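Fimbriae-associated protein FAP1 (Streptococcus parasanguinis, PDB 2X12) probably mediates bacterial adhesion and biofilm formation as a serine-rich, cell-wall-anchored fimbrial protein. Local coordinates at residues A[243-257]-A[293-306]. Sequence-based numbering, arbitrary orientation.
Sequences VTNFYGNGSKGIEYV and ATTLSDPHFYEDGS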
ATOM      1  N   VAL A 243      13.998  -2.132  -2.203  1.00 29.98           N
ATOM      2  CA  VAL A 243      14.832  -1.217  -1.469  1.00 29.86           C
ATOM      3  C   VAL A 243      14.550  -1.473  -0.032  1.00 29.87           C
ATOM      4  O   VAL A 243      13.407  -1.490   0.332  1.00 28.42           O
ATOM      5  CB  VAL A 243      14.479   0.217  -1.756  1.00 28.09           C
ATOM      6  CG1 VAL A 243      15.221   1.107  -0.838  1.00 27.89           C
ATOM      7  CG2 VAL A 243      14.814   0.572  -3.204  1.00 28.86           C
ATOM      8  N   THR A 244      15.609  -1.693   0.745  1.00 32.53           N
ATOM      9  CA  THR A 244      15.543  -2.004   2.169  1.00 33.72           C
ATOM     10  C   THR A 244      15.890  -0.778   2.971  1.00 34.42           C
ATOM     11  O   THR A 244      16.589   0.107   2.511  1.00 34.47           O
ATOM     12  CB  THR A 244      16.524  -3.118   2.601  1.00 36.35           C
ATOM     13  OG1 THR A 244      17.867  -2.631   2.639  1.00 35.81           O
ATOM     14  CG2 THR A 244      16.439  -4.292   1.674  1.00 36.43           C
ATOM     15  N   ASN A 245      15.401  -0.758   4.196  1.00 35.88           N
ATOM     16  CA  ASN A 245      15.432   0.444   5.035  1.00 36.07           C
ATOM     17  C   ASN A 245      16.840   0.993   5.254  1.00 37.36           C
ATOM     18  O   ASN A 245      17.700   0.331   5.873  1.00 39.01           O
ATOM     19  CB  ASN A 245      14.796   0.112   6.400  1.00 37.43           C
ATOM     20  CG  ASN A 245      14.575   1.326   7.252  1.00 38.09           C
ATOM     21  OD1 ASN A 245      15.176   2.382   7.038  1.00 41.25           O
ATOM     22  ND2 ASN A 245      13.722   1.181   8.236  1.00 39.38           N
ATOM     23  N   PHE A 246      17.045   2.218   4.781  1.00 35.83           N
ATOM     24  CA  PHE A 246      18.341   2.880   4.909  1.00 37.81           C
ATOM     25  C   PHE A 246      18.281   4.141   5.768  1.00 37.38           C
ATOM     26  O   PHE A 246      19.218   4.926   5.795  1.00 38.21           O
ATOM     27  CB  PHE A 246      18.929   3.186   3.523  1.00 37.75           C
ATOM     28  CG  PHE A 246      18.130   4.176   2.727  1.00 35.98           C
ATOM     29  CD1 PHE A 246      17.099   3.752   1.904  1.00 35.56           C
ATOM     30  CD2 PHE A 246      18.407   5.510   2.789  1.00 37.89           C
ATOM     31  CE1 PHE A 246      16.328   4.647   1.166  1.00 34.64           C
ATOM     32  CE2 PHE A 246      17.644   6.417   2.041  1.00 38.51           C
ATOM     33  CZ  PHE A 246      16.582   5.972   1.235  1.00 35.38           C
ATOM     34  N   TYR A 247      17.195   4.303   6.504  1.00 36.19           N
ATOM     35  CA  TYR A 247      17.102   5.368   7.488  1.00 36.77           C
ATOM     36  C   TYR A 247      17.380   4.921   8.920  1.00 38.98           C
ATOM     37  O   TYR A 247      17.460   5.753   9.811  1.00 39.08           O
ATOM     38  CB  TYR A 247      15.707   5.972   7.451  1.00 35.32           C
ATOM     39  CG  TYR A 247      15.334   6.673   6.163  1.00 34.29           C
ATOM     40  CD1 TYR A 247      15.863   7.896   5.831  1.00 36.21           C
ATOM     41  CD2 TYR A 247      14.415   6.117   5.296  1.00 34.94           C
ATOM     42  CE1 TYR A 247      15.499   8.540   4.644  1.00 37.22           C
ATOM     43  CE2 TYR A 247      14.057   6.748   4.108  1.00 34.29           C
ATOM     44  CZ  TYR A 247      14.592   7.947   3.798  1.00 35.23           C
ATOM     45  OH  TYR A 247      14.216   8.534   2.638  1.00 35.68           O
ATOM     46  N   GLY A 248      17.489   3.602   9.139  1.00 40.32           N
ATOM     47  CA  GLY A 248      17.728   3.040  10.486  1.00 42.97           C
ATOM     48  C   GLY A 248      16.677   3.471  11.516  1.00 42.61           C
ATOM     49  O   GLY A 248      16.993   3.718  12.653  1.00 44.45           O
ATOM     50  N   ASN A 249      15.422   3.563  11.084  1.00 39.72           N
ATOM     51  CA  ASN A 249      14.325   3.987  11.929  1.00 39.12           C
ATOM     52  C   ASN A 249      13.599   2.782  12.465  1.00 39.40           C
ATOM     53  O   ASN A 249      12.469   2.894  12.906  1.00 39.10           O
ATOM     54  CB  ASN A 249      13.357   4.875  11.118  1.00 36.18           C
ATOM     55  CG  ASN A 249      12.425   4.063  10.181  1.00 34.30           C
ATOM     56  OD1 ASN A 249      12.444   2.835  10.211  1.00 36.99           O
ATOM     57  ND2 ASN A 249      11.592   4.747   9.385  1.00 28.76           N
ATOM     58  N   GLY A 250      14.196   1.609  12.336  1.00 39.93           N
ATOM     59  CA  GLY A 250      13.575   0.403  12.852  1.00 40.82           C
ATOM     60  C   GLY A 250      12.334  -0.184  12.175  1.00 38.37           C
ATOM     61  O   GLY A 250      11.888  -1.275  12.603  1.00 39.68           O
ATOM     62  N   SER A 251      11.774   0.477  11.157  1.00 35.12           N
ATOM     63  CA  SER A 251      10.750  -0.155  10.332  1.00 33.85           C
ATOM     64  C   SER A 251      11.311  -1.383   9.658  1.00 34.68           C
ATOM     65  O   SER A 251      12.338  -1.342   9.044  1.00 34.49           O
ATOM     66  CB  SER A 251      10.260   0.757   9.221  1.00 31.43           C
ATOM     67  OG  SER A 251       9.702   1.949   9.744  1.00 32.06           O
ATOM     68  N   LYS A 252      10.616  -2.495   9.771  1.00 36.65           N
ATOM     69  CA  LYS A 252      11.018  -3.726   9.084  1.00 38.10           C
ATOM     70  C   LYS A 252      10.231  -3.646   7.805  1.00 36.04           C
ATOM     71  O   LYS A 252       9.506  -2.671   7.602  1.00 36.30           O
ATOM     72  CB  LYS A 252      10.686  -4.943   9.966  1.00 40.52           C
ATOM     73  CG  LYS A 252      11.632  -4.991  11.200  1.00 44.63           C
ATOM     74  CD  LYS A 252      11.064  -5.705  12.411  1.00 49.67           C
ATOM     75  CE  LYS A 252      11.827  -5.242  13.666  1.00 54.49           C
ATOM     76  NZ  LYS A 252      11.806  -6.277  14.750  1.00 57.70           N
ATOM     77  N   GLY A 253      10.333  -4.552   6.869  1.00 35.22           N
ATOM     78  CA  GLY A 253       9.478  -4.242   5.688  1.00 33.07           C
ATOM     79  C   GLY A 253      10.117  -3.355   4.657  1.00 30.66           C
ATOM     80  O   GLY A 253      11.037  -2.625   4.965  1.00 30.87           O
ATOM     81  N   ILE A 254       9.647  -3.480   3.418  1.00 29.72           N
ATOM     82  CA  ILE A 254      10.465  -3.211   2.202  1.00 29.26           C
ATOM     83  C   ILE A 254       9.741  -2.468   1.074  1.00 27.80           C
ATOM     84  O   ILE A 254       8.547  -2.675   0.810  1.00 26.44           O
ATOM     85  CB  ILE A 254      10.928  -4.539   1.581  1.00 31.24           C
ATOM     86  CG1 ILE A 254      11.519  -5.457   2.663  1.00 33.54           C
ATOM     87  CG2 ILE A 254      11.903  -4.298   0.466  1.00 30.13           C
ATOM     88  CD1 ILE A 254      12.397  -6.610   2.137  1.00 36.01           C
ATOM     89  N   GLU A 255      10.461  -1.578   0.398  1.00 27.78           N
ATOM     90  CA  GLU A 255       9.839  -0.868  -0.729  1.00 27.26           C
ATOM     91  C   GLU A 255      10.185  -1.707  -1.954  1.00 27.59           C
ATOM     92  O   GLU A 255      11.336  -2.001  -2.206  1.00 28.07           O
ATOM     93  CB  GLU A 255      10.274   0.625  -0.879  1.00 26.27           C
ATOM     94  CG  GLU A 255       9.269   1.504  -1.753  1.00 27.08           C
ATOM     95  CD  GLU A 255       8.252   2.286  -0.912  1.00 30.60           C
ATOM     96  OE1 GLU A 255       8.732   2.679   0.190  1.00 32.69           O
ATOM     97  OE2 GLU A 255       7.025   2.521  -1.293  1.00 31.44           O
ATOM     98  N   TYR A 256       9.161  -2.122  -2.679  1.00 27.28           N
ATOM     99  CA  TYR A 256       9.339  -2.762  -3.954  1.00 28.31           C
ATOM    100  C   TYR A 256       9.110  -1.683  -5.001  1.00 27.96           C
ATOM    101  O   TYR A 256       8.043  -1.070  -5.049  1.00 27.17           O
ATOM    102  CB  TYR A 256       8.336  -3.891  -4.053  1.00 29.10           C
ATOM    103  CG  TYR A 256       8.533  -4.877  -2.942  1.00 29.61           C
ATOM    104  CD1 TYR A 256       9.385  -5.957  -3.092  1.00 30.81           C
ATOM    105  CD2 TYR A 256       7.962  -4.682  -1.720  1.00 30.98           C
ATOM    106  CE1 TYR A 256       9.631  -6.828  -2.084  1.00 31.49           C
ATOM    107  CE2 TYR A 256       8.206  -5.574  -0.675  1.00 32.81           C
ATOM    108  CZ  TYR A 256       9.053  -6.651  -0.894  1.00 32.63           C
ATOM    109  OH  TYR A 256       9.320  -7.581   0.067  1.00 35.09           O
ATOM    110  N   VAL A 257      10.140  -1.377  -5.772  1.00 28.61           N
ATOM    111  CA  VAL A 257      10.067  -0.242  -6.682  1.00 28.62           C
ATOM    112  C   VAL A 257      10.081  -0.757  -8.102  1.00 30.26           C
ATOM    113  O   VAL A 257      10.672  -1.793  -8.366  1.00 32.02           O
ATOM    114  CB  VAL A 257      11.228   0.690  -6.491  1.00 28.35           C
ATOM    115  CG1 VAL A 257      11.229   1.708  -7.576  1.00 28.80           C
ATOM    116  CG2 VAL A 257      11.111   1.346  -5.165  1.00 26.94           C
ATOM    117  N   ALA A 293       3.753   4.735  -3.419  1.00 21.36           N
ATOM    118  CA  ALA A 293       4.347   6.069  -3.597  1.00 20.88           C
ATOM    119  C   ALA A 293       4.745   6.265  -5.017  1.00 21.15           C
ATOM    120  O   ALA A 293       4.956   5.296  -5.697  1.00 22.75           O
ATOM    121  CB  ALA A 293       5.521   6.257  -2.736  1.00 20.27           C
ATOM    122  N   THR A 294       4.826   7.515  -5.450  1.00 20.36           N
ATOM    123  CA  THR A 294       5.482   7.874  -6.674  1.00 20.97           C
ATOM    124  C   THR A 294       6.744   8.674  -6.379  1.00 21.38           C
ATOM    125  O   THR A 294       6.764   9.446  -5.421  1.00 21.21           O
ATOM    126  CB  THR A 294       4.570   8.753  -7.504  1.00 21.97           C
ATOM    127  OG1 THR A 294       3.469   7.975  -8.053  1.00 24.90           O
ATOM    128  CG2 THR A 294       5.353   9.357  -8.592  1.00 20.23           C
ATOM    129  N   THR A 295       7.808   8.488  -7.169  1.00 22.49           N
ATOM    130  CA  THR A 295       8.905   9.461  -7.209  1.00 23.09           C
ATOM    131  C   THR A 295       9.095  10.016  -8.607  1.00 25.26           C
ATOM    132  O   THR A 295       8.999   9.304  -9.546  1.00 26.83           O
ATOM    133  CB  THR A 295      10.265   8.925  -6.780  1.00 22.99           C
ATOM    134  OG1 THR A 295      10.615   7.842  -7.608  1.00 23.56           O
ATOM    135  CG2 THR A 295      10.263   8.494  -5.384  1.00 21.64           C
ATOM    136  N   LEU A 296       9.445  11.286  -8.709  1.00 27.04           N
ATOM    137  CA  LEU A 296       9.566  11.973  -9.961  1.00 28.90           C
ATOM    138  C   LEU A 296      10.797  11.597 -10.722  1.00 31.74           C
ATOM    139  O   LEU A 296      10.790  11.735 -11.927  1.00 34.71           O
ATOM    140  CB  LEU A 296       9.558  13.464  -9.723  1.00 28.52           C
ATOM    141  CG  LEU A 296       8.243  13.849  -9.016  1.00 26.89           C
ATOM    142  CD1 LEU A 296       8.048  15.349  -8.836  1.00 27.09           C
ATOM    143  CD2 LEU A 296       7.058  13.307  -9.763  1.00 23.23           C
ATOM    144  N   SER A 297      11.864  11.125 -10.085  1.00 32.60           N
ATOM    145  CA  SER A 297      13.017  10.731 -10.910  1.00 35.40           C
ATOM    146  C   SER A 297      13.859   9.627 -10.371  1.00 35.97           C
ATOM    147  O   SER A 297      14.430   8.898 -11.155  1.00 37.21           O
ATOM    148  CB  SER A 297      13.933  11.915 -11.163  1.00 36.59           C
ATOM    149  OG  SER A 297      15.017  11.868 -10.267  1.00 37.76           O
ATOM    150  N   ASP A 298      13.940   9.549  -9.045  1.00 35.34           N
ATOM    151  CA  ASP A 298      14.869   8.679  -8.344  1.00 36.34           C
ATOM    152  C   ASP A 298      14.214   7.352  -7.983  1.00 34.59           C
ATOM    153  O   ASP A 298      13.172   7.337  -7.327  1.00 32.37           O
ATOM    154  CB  ASP A 298      15.304   9.391  -7.047  1.00 36.79           C
ATOM    155  CG  ASP A 298      16.552   8.748  -6.376  1.00 40.97           C
ATOM    156  OD1 ASP A 298      16.994   7.634  -6.758  1.00 44.99           O
ATOM    157  OD2 ASP A 298      17.114   9.378  -5.452  1.00 45.10           O
ATOM    158  N   PRO A 299      14.842   6.224  -8.352  1.00 35.96           N
ATOM    159  CA  PRO A 299      14.319   4.868  -8.029  1.00 35.36           C
ATOM    160  C   PRO A 299      14.695   4.308  -6.664  1.00 34.85           C
ATOM    161  O   PRO A 299      14.316   3.164  -6.353  1.00 35.28           O
ATOM    162  CB  PRO A 299      14.980   3.996  -9.083  1.00 37.84           C
ATOM    163  CG  PRO A 299      16.285   4.648  -9.317  1.00 39.84           C
ATOM    164  CD  PRO A 299      16.044   6.137  -9.199  1.00 38.53           C
ATOM    165  N   HIS A 300      15.443   5.074  -5.874  1.00 34.73           N
ATOM    166  CA  HIS A 300      15.892   4.608  -4.593  1.00 35.41           C
ATOM    167  C   HIS A 300      15.162   5.344  -3.497  1.00 33.51           C
ATOM    168  O   HIS A 300      15.577   6.404  -3.047  1.00 33.64           O
ATOM    169  CB  HIS A 300      17.376   4.822  -4.454  1.00 38.05           C
ATOM    170  CG  HIS A 300      17.981   4.073  -3.313  1.00 41.17           C
ATOM    171  ND1 HIS A 300      18.075   2.694  -3.286  1.00 43.15           N
ATOM    172  CD2 HIS A 300      18.534   4.517  -2.157  1.00 43.23           C
ATOM    173  CE1 HIS A 300      18.677   2.329  -2.165  1.00 46.19           C
ATOM    174  NE2 HIS A 300      18.952   3.410  -1.458  1.00 45.92           N
ATOM    175  N   PHE A 301      14.068   4.762  -3.040  1.00 32.05           N
ATOM    176  CA  PHE A 301      13.304   5.407  -1.987  1.00 30.83           C
ATOM    177  C   PHE A 301      12.644   4.439  -1.027  1.00 29.77           C
ATOM    178  O   PHE A 301      12.375   3.318  -1.398  1.00 29.85           O
ATOM    179  CB  PHE A 301      12.267   6.333  -2.599  1.00 29.74           C
ATOM    180  CG  PHE A 301      11.305   5.658  -3.503  1.00 28.37           C
ATOM    181  CD1 PHE A 301      11.617   5.462  -4.828  1.00 30.32           C
ATOM    182  CD2 PHE A 301      10.098   5.264  -3.048  1.00 27.08           C
ATOM    183  CE1 PHE A 301      10.737   4.859  -5.680  1.00 30.04           C
ATOM    184  CE2 PHE A 301       9.206   4.663  -3.892  1.00 28.94           C
ATOM    185  CZ  PHE A 301       9.520   4.473  -5.221  1.00 29.56           C
ATOM    186  N   TYR A 302      12.395   4.896   0.200  1.00 29.20           N
ATOM    187  CA  TYR A 302      11.788   4.041   1.208  1.00 29.14           C
ATOM    188  C   TYR A 302      10.786   4.897   1.912  1.00 28.48           C
ATOM    189  O   TYR A 302      11.156   5.718   2.721  1.00 30.30           O
ATOM    190  CB  TYR A 302      12.852   3.519   2.156  1.00 30.55           C
ATOM    191  CG  TYR A 302      12.457   2.426   3.131  1.00 31.35           C
ATOM    192  CD1 TYR A 302      12.523   1.101   2.793  1.00 31.83           C
ATOM    193  CD2 TYR A 302      12.117   2.717   4.418  1.00 33.11           C
ATOM    194  CE1 TYR A 302      12.188   0.116   3.686  1.00 32.62           C
ATOM    195  CE2 TYR A 302      11.800   1.716   5.331  1.00 33.68           C
ATOM    196  CZ  TYR A 302      11.836   0.433   4.956  1.00 33.33           C
ATOM    197  OH  TYR A 302      11.551  -0.534   5.893  1.00 34.73           O
ATOM    198  N   GLU A 303       9.527   4.762   1.528  1.00 27.49           N
ATOM    199  CA  GLU A 303       8.430   5.514   2.115  1.00 27.20           C
ATOM    200  C   GLU A 303       7.567   4.493   2.812  1.00 27.05           C
ATOM    201  O   GLU A 303       6.643   3.909   2.228  1.00 25.33           O
ATOM    202  CB  GLU A 303       7.682   6.252   1.022  1.00 26.50           C
ATOM    203  CG  GLU A 303       8.570   7.228   0.249  1.00 28.20           C
ATOM    204  CD  GLU A 303       9.159   8.362   1.129  1.00 32.20           C
ATOM    205  OE1 GLU A 303       8.614   8.565   2.262  1.00 34.87           O
ATOM    206  OE2 GLU A 303      10.167   9.009   0.682  1.00 32.73           O
ATOM    207  N   ASP A 304       8.017   4.191   4.033  1.00 28.90           N
ATOM    208  CA  ASP A 304       7.228   3.509   5.063  1.00 29.48           C
ATOM    209  C   ASP A 304       6.362   4.628   5.505  1.00 30.24           C
ATOM    210  O   ASP A 304       6.497   5.739   4.947  1.00 32.35           O
ATOM    211  CB  ASP A 304       8.114   3.034   6.209  1.00 30.99           C
ATOM    212  CG  ASP A 304       8.916   4.164   6.872  1.00 31.11           C
ATOM    213  OD1 ASP A 304       8.624   5.344   6.612  1.00 27.87           O
ATOM    214  OD2 ASP A 304       9.846   3.867   7.692  1.00 32.28           O
ATOM    215  N   GLY A 305       5.510   4.445   6.491  1.00 30.34           N
ATOM    216  CA  GLY A 305       4.678   5.596   6.858  1.00 30.58           C
ATOM    217  C   GLY A 305       5.136   6.254   8.117  1.00 32.53           C
ATOM    218  O   GLY A 305       4.319   6.710   8.914  1.00 34.02           O
ATOM    219  N   SER A 306       6.436   6.281   8.340  1.00 33.27           N
ATOM    220  CA  SER A 306       6.883   6.498   9.697  1.00 35.83           C
ATOM    221  C   SER A 306       6.671   7.924  10.166  1.00 37.35           C
ATOM    222  O   SER A 306       6.576   8.140  11.343  1.00 39.98           O
ATOM    223  CB  SER A 306       8.339   6.113   9.852  1.00 37.13           C
ATOM    224  OG  SER A 306       9.098   6.683   8.818  1.00 36.67           O
TER
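Y302 lies across the loop 244-253, which links the antiparallel strands 240-243 and 254-263. Its CG stands anti to the backbone N (chi1 -170°), and this places the ring face against N245. N245 CA sits 3.6 Å from the centroid of the Y302 ring, over the face. The N245 amide is stacked on the same ring, with planes 27° apart. Y218 of strand 212-220 also meets Y302, edge-to-face.

Among the other aromatics, F246 and H300 form an offset stack, with centroids 4.9 Å apart and planes at 25°. Y247 CE2 lies over the opposite face of F246, toward its rim. Deeper in, V257 CG2 lies over the face of F301.

The polar contacts fall at three points. Y302 OH points at G253 O, but the modelled 2.3 Å is too short to be trusted in detail. The E255 side chain, bent at chi2, brings OE1 to the backbone N of E303 at 2.6 Å, on the syn side but out of the carboxylate plane. N249 ND2 donates to the syn lone pair of D304 OD2 at 2.6 Å; the amide and carboxylate are nearly coplanar. S251 OG lies 2.8 Å from D304 OD2.

Within the loop, N245 ND2 bonds to S251 O and N249 OD1. N245 and N249 each close an Asx turn. D304 OD1 closes another with S306 N and also accepts from N324.

The contact packs a strand-connecting loop on the chain after strand 287-295, within one antiparallel sheet. The N245 ND2 bonds probably hold its amide tilted on Y302. The N249 bond to D304 ties the two segments and would probably favour a charged carboxylate.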